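Local coordinates for ribokinase RBSK (PDB 3GO6), which probably phosphorylates D-ribose at O-5 with ATP and magnesium, giving D-ribose 5-phosphate for nucleotide and amino-acid synthesis or the pentose phosphate pathway, at residues F213-T216 against A222-V225; S139-C144 against L159-A164. All blocks are in the same frame, centred on the assembly; numbering follows the deposited sequence.

In the fold
Two ways of building on one central sheet are seen here. Contact 2 comes first along the chain and packs the loop at 139-144 against helix 155-167, which follows strand 146-149 and precedes strand 171-175. Contact 1 comes later and pairs strands 212-216 and 222-226. All these strands belong to the eight-stranded mixed sheet of the ribokinase fold: 146-149 and 171-175 are neighbours in its parallel part, whereas 222-226 begins its antiparallel end. The centres of contact 1 and contact 2 are about 24 Å apart. Their nearest atoms are about 15 Å apart. Contact 1 borders the predicted ATP-binding loop; contact 2 is structural packing remote from the annotated sites.

Contact 1: residues F213-T216 against A222-V225; sequences FVIT and ARYV
The carbonyl oxygen of Ile215 takes one strong, nearly straight hydrogen bond from the opposing strand, Arg223 N to Ile215 O (2.8 Å, 175° at the hydrogen), and beside it a much more bent CH···O contact from Ala222 CA at 3.3 Å. The return bond, Ile215 N to Arg223 O, is also 2.8 Å. Phe213 and Val225 repeat the scheme, with Phe213 O taking both the N-H of Val225 (N to O 2.9 Å) and the CA-H of Tyr224. Val214–Tyr224 and Thr216–Ala222 are the non-hydrogen-bonded pairs between and beyond. The N-to-C directions of the two short segments differ by 159°, as in the arms of an antiparallel beta hairpin, and the turn joining them supplies most of a predicted ATP-binding segment, Thr216 to Gly221. Along its other edge, strand 212-216 bonds to strand 195-199, so the hairpin continues the central sheet.

Side chains alternate between the two faces. With Phe213 and Val225 on the same face, Ile215 lies alongside Arg223. The arginine chain bends at its third torsion (chi3 62°), which carries the guanidinium back over the isoleucine; the ethyl branch of Ile215 lies over one face, displaced toward its rim, and CG2 of Ile215 lies 4.0 Å from Arg223 NH2. That nitrogen also forms a salt bridge with Glu200 of helix 200-205, so the charged end has an acid partner while its face lies on the isoleucine. Diagonally, Ile215 CD1 meets Val225 CG2 at 4.0 Å. On the face of Val214, Thr216, Ala222 and Tyr224, Val214 CG1 approaches Ala222 CB at 4.3 Å, with helices 246-257 and 265-282 packing on both. Tyr224, its ring stacked with that of Phe231, has its hydroxyl hydrogen-bonded to His212 ND1 and to the backbone N of Asp228.

Contact 2: residues S139-C144 against L159-A164; sequences SAVANC and LAAARA
Val141 makes the whole contact from its side, using its two methyl groups on two alanines one turn apart on the helix. The apolar touches are uneven. CG2 of Val141 presses on CB of Ala164 at 3.4 Å, closer than carbons usually sit, so the fit is tight at this point. CG1 meets CB of Ala161 at a more relaxed 4.0 Å. The first torsion explains the division of labour: with CG1 anti to the carbonyl carbon (chi1 -60°), CG2 takes the crowded position between the backbone N and the carbonyl carbon, and the two methyls fork to different residues.

A second kind of approach is from carbon to carbonyl. The same two methyls lie near the main-chain oxygen of Ala161, CG1 of Val141 being 3.9 Å from Ala161 O, so the valine rests on the helix backbone as well as on its side chains. No hydrogen bond crosses the contact.

Polar interactions instead shape each partner separately. A type I beta turn from Ser139 to Ala142, closed by Ala142 N on Ser139 O at 3.1 Å, presents Val141 to the helix. The guanidinium of Arg101 donates hydrogen bonds to the carbonyl oxygens of Ala140 and Ala142. Within the helix, Ala164 N bonds to Ala160 O.

Beneath the junction lies the sheet: Val141 and Ala161 both touch Leu147, while Val141 also reaches Cys23 and Ala161 reaches Val25. Helix 155-167 is the connection of a beta-alpha-beta crossover between the parallel neighbours 146-149 and 171-175, the unit from which the alpha/beta core of the ribokinase fold is built.

Contact 1: residues F213-T216 against A222-V225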
loop_
_atom_site.group_PDB
_atom_site.type_symbol
_atom_site.label_atom_id
_atom_site.label_comp_id
_atom_site.label_asym_id
_atom_site.label_seq_id
_atom_site.Cartn_x
_atom_site.Cartn_y
_atom_site.Cartn_z
ATOM N N PHE A 213 25.043 23.840 1.207
ATOM C CA PHE A 213 23.701 23.493 0.730
ATOM C C PHE A 213 23.872 22.637 -0.528
ATOM O O PHE A 213 24.423 23.101 -1.530
ATOM C CB PHE A 213 22.880 24.753 0.409
ATOM C CG PHE A 213 21.397 24.650 0.731
ATOM C CD1 PHE A 213 20.752 23.401 0.866
ATOM C CD2 PHE A 213 20.633 25.819 0.869
ATOM C CE1 PHE A 213 19.389 23.323 1.157
ATOM C CE2 PHE A 213 19.264 25.765 1.168
ATOM C CZ PHE A 213 18.630 24.513 1.315
ATOM N N VAL A 214 23.439 21.377 -0.448
ATOM C CA VAL A 214 23.583 20.412 -1.543
ATOM C C VAL A 214 22.199 20.152 -2.101
ATOM O O VAL A 214 21.366 19.476 -1.474
ATOM C CB VAL A 214 24.255 19.089 -1.075
ATOM C CG1 VAL A 214 24.376 18.095 -2.238
ATOM C CG2 VAL A 214 25.643 19.360 -0.474
ATOM N N ILE A 215 21.923 20.705 -3.271
ATOM C CA ILE A 215 20.587 20.624 -3.827
ATOM C C ILE A 215 20.609 19.615 -4.967
ATOM O O ILE A 215 21.234 19.844 -5.994
ATOM C CB ILE A 215 20.043 22.001 -4.306
ATOM C CG1 ILE A 215 20.036 23.033 -3.170
ATOM C CG2 ILE A 215 18.623 21.872 -4.853
ATOM C CD1 ILE A 215 21.329 23.834 -3.123
ATOM N N THR A 216 19.929 18.489 -4.780
ATOM C CA THR A 216 19.953 17.427 -5.774
ATOM C C THR A 216 19.022 17.792 -6.930
ATOM O O THR A 216 17.982 18.415 -6.727
ATOM C CB THR A 216 19.535 16.075 -5.162
ATOM O OG1 THR A 216 18.237 16.220 -4.577
ATOM C CG2 THR A 216 20.551 15.638 -4.071
ATOM N N ALA A 222 23.776 17.421 -8.942
ATOM C CA ALA A 222 23.528 18.288 -7.799
ATOM C C ALA A 222 24.117 19.676 -8.014
ATOM O O ALA A 222 25.072 19.847 -8.775
ATOM C CB ALA A 222 24.093 17.656 -6.501
ATOM N N ARG A 223 23.511 20.651 -7.346
ATOM C CA ARG A 223 23.948 22.048 -7.308
ATOM C C ARG A 223 24.472 22.285 -5.881
ATOM O O ARG A 223 23.850 21.839 -4.910
ATOM C CB ARG A 223 22.711 22.912 -7.546
ATOM C CG ARG A 223 22.898 24.332 -7.883
ATOM C CD ARG A 223 21.608 24.900 -8.541
ATOM N NE ARG A 223 20.389 24.883 -7.709
ATOM C CZ ARG A 223 20.150 25.721 -6.694
ATOM N NH1 ARG A 223 21.058 26.617 -6.333
ATOM N NH2 ARG A 223 19.009 25.656 -6.019
ATOM N N TYR A 224 25.606 22.968 -5.754
ATOM C CA TYR A 224 26.135 23.370 -4.444
ATOM C C TYR A 224 26.043 24.894 -4.266
ATOM O O TYR A 224 26.385 25.648 -5.188
ATOM C CB TYR A 224 27.581 22.893 -4.293
ATOM C CG TYR A 224 28.306 23.432 -3.087
ATOM C CD1 TYR A 224 28.487 22.639 -1.948
ATOM C CD2 TYR A 224 28.816 24.738 -3.070
ATOM C CE1 TYR A 224 29.137 23.122 -0.836
ATOM C CE2 TYR A 224 29.481 25.233 -1.950
ATOM C CZ TYR A 224 29.639 24.422 -0.839
ATOM O OH TYR A 224 30.294 24.888 0.264
ATOM N N VAL A 225 25.561 25.324 -3.095
ATOM C CA VAL A 225 25.604 26.728 -2.671
ATOM C C VAL A 225 26.152 26.783 -1.245
ATOM O O VAL A 225 25.606 26.143 -0.337
ATOM C CB VAL A 225 24.214 27.404 -2.674
ATOM C CG1 VAL A 225 24.347 28.922 -2.419
ATOM C CG2 VAL A 225 23.464 27.149 -3.977
#

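Contact 2: residues S139-C144 against L159-A164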
loop_
_atom_site.group_PDB
_atom_site.type_symbol
_atom_site.label_atom_id
_atom_site.label_comp_id
_atom_site.label_asym_id
_atom_site.label_seq_id
_atom_site.Cartn_x
_atom_site.Cartn_y
_atom_site.Cartn_z
ATOM N N SER A 139 23.233 8.088 23.873
ATOM C CA SER A 139 24.503 7.911 23.167
ATOM C C SER A 139 24.297 7.608 21.677
ATOM O O SER A 139 25.154 6.983 21.038
ATOM C CB SER A 139 25.342 6.812 23.843
ATOM O OG SER A 139 24.712 5.542 23.719
ATOM N N ALA A 140 23.161 8.062 21.140
ATOM C CA ALA A 140 22.836 7.933 19.716
ATOM C C ALA A 140 23.993 8.357 18.818
ATOM O O ALA A 140 24.322 7.650 17.867
ATOM C CB ALA A 140 21.571 8.735 19.365
ATOM N N VAL A 141 24.616 9.494 19.125
ATOM C CA VAL A 141 25.694 10.031 18.281
ATOM C C VAL A 141 27.096 9.914 18.897
ATOM O O VAL A 141 28.020 10.632 18.501
ATOM C CB VAL A 141 25.403 11.487 17.851
ATOM C CG1 VAL A 141 24.097 11.553 17.054
ATOM C CG2 VAL A 141 25.325 12.401 19.065
ATOM N N ALA A 142 27.258 8.997 19.855
ATOM C CA ALA A 142 28.575 8.734 20.443
ATOM C C ALA A 142 29.567 8.346 19.355
ATOM O O ALA A 142 29.233 7.586 18.434
ATOM C CB ALA A 142 28.486 7.632 21.504
ATOM N N ASN A 143 30.775 8.890 19.455
ATOM C CA ASN A 143 31.890 8.506 18.591
ATOM C C ASN A 143 31.533 8.461 17.101
ATOM O O ASN A 143 31.660 7.411 16.450
ATOM C CB ASN A 143 32.477 7.156 19.032
ATOM C CG ASN A 143 32.763 7.098 20.527
ATOM O OD1 ASN A 143 32.243 6.229 21.238
ATOM N ND2 ASN A 143 33.571 8.040 21.014
ATOM N N CYS A 144 31.041 9.575 16.564
ATOM C CA CYS A 144 30.855 9.630 15.115
ATOM C C CYS A 144 31.601 10.790 14.491
ATOM O O CYS A 144 31.940 11.769 15.161
ATOM C CB CYS A 144 29.374 9.599 14.699
ATOM S SG CYS A 144 28.458 11.150 14.834
ATOM N N LEU A 159 17.071 17.500 15.989
ATOM C CA LEU A 159 17.735 18.657 16.609
ATOM C C LEU A 159 18.604 18.267 17.802
ATOM O O LEU A 159 19.749 18.700 17.896
ATOM C CB LEU A 159 16.698 19.712 17.038
ATOM C CG LEU A 159 17.214 20.985 17.735
ATOM C CD1 LEU A 159 18.146 21.755 16.817
ATOM C CD2 LEU A 159 16.049 21.874 18.173
ATOM N N ALA A 160 18.071 17.449 18.706
ATOM C CA ALA A 160 18.857 16.930 19.826
ATOM C C ALA A 160 20.089 16.162 19.368
ATOM O O ALA A 160 21.168 16.351 19.914
ATOM C CB ALA A 160 18.010 16.072 20.734
ATOM N N ALA A 161 19.940 15.295 18.358
ATOM C CA ALA A 161 21.092 14.577 17.811
ATOM C C ALA A 161 22.109 15.559 17.240
ATOM O O ALA A 161 23.321 15.403 17.443
ATOM C CB ALA A 161 20.653 13.593 16.735
ATOM N N ALA A 162 21.617 16.573 16.531
ATOM C CA ALA A 162 22.503 17.571 15.909
ATOM C C ALA A 162 23.328 18.335 16.948
ATOM O O ALA A 162 24.533 18.533 16.768
ATOM C CB ALA A 162 21.709 18.530 15.043
ATOM N N ARG A 163 22.678 18.750 18.035
ATOM C CA ARG A 163 23.369 19.495 19.106
ATOM C C ARG A 163 24.432 18.647 19.801
ATOM O O ARG A 163 25.536 19.140 20.074
ATOM C CB ARG A 163 22.378 20.058 20.120
ATOM C CG ARG A 163 21.642 21.277 19.612
ATOM C CD ARG A 163 20.421 21.589 20.457
ATOM N NE ARG A 163 19.871 22.881 20.066
ATOM C CZ ARG A 163 18.678 23.340 20.424
ATOM N NH1 ARG A 163 17.873 22.613 21.192
ATOM N NH2 ARG A 163 18.286 24.534 19.995
ATOM N N ALA A 164 24.107 17.380 20.071
ATOM C CA ALA A 164 25.091 16.425 20.613
ATOM C C ALA A 164 26.263 16.212 19.652
ATOM O O ALA A 164 27.426 16.344 20.040
ATOM C CB ALA A 164 24.425 15.110 20.937
#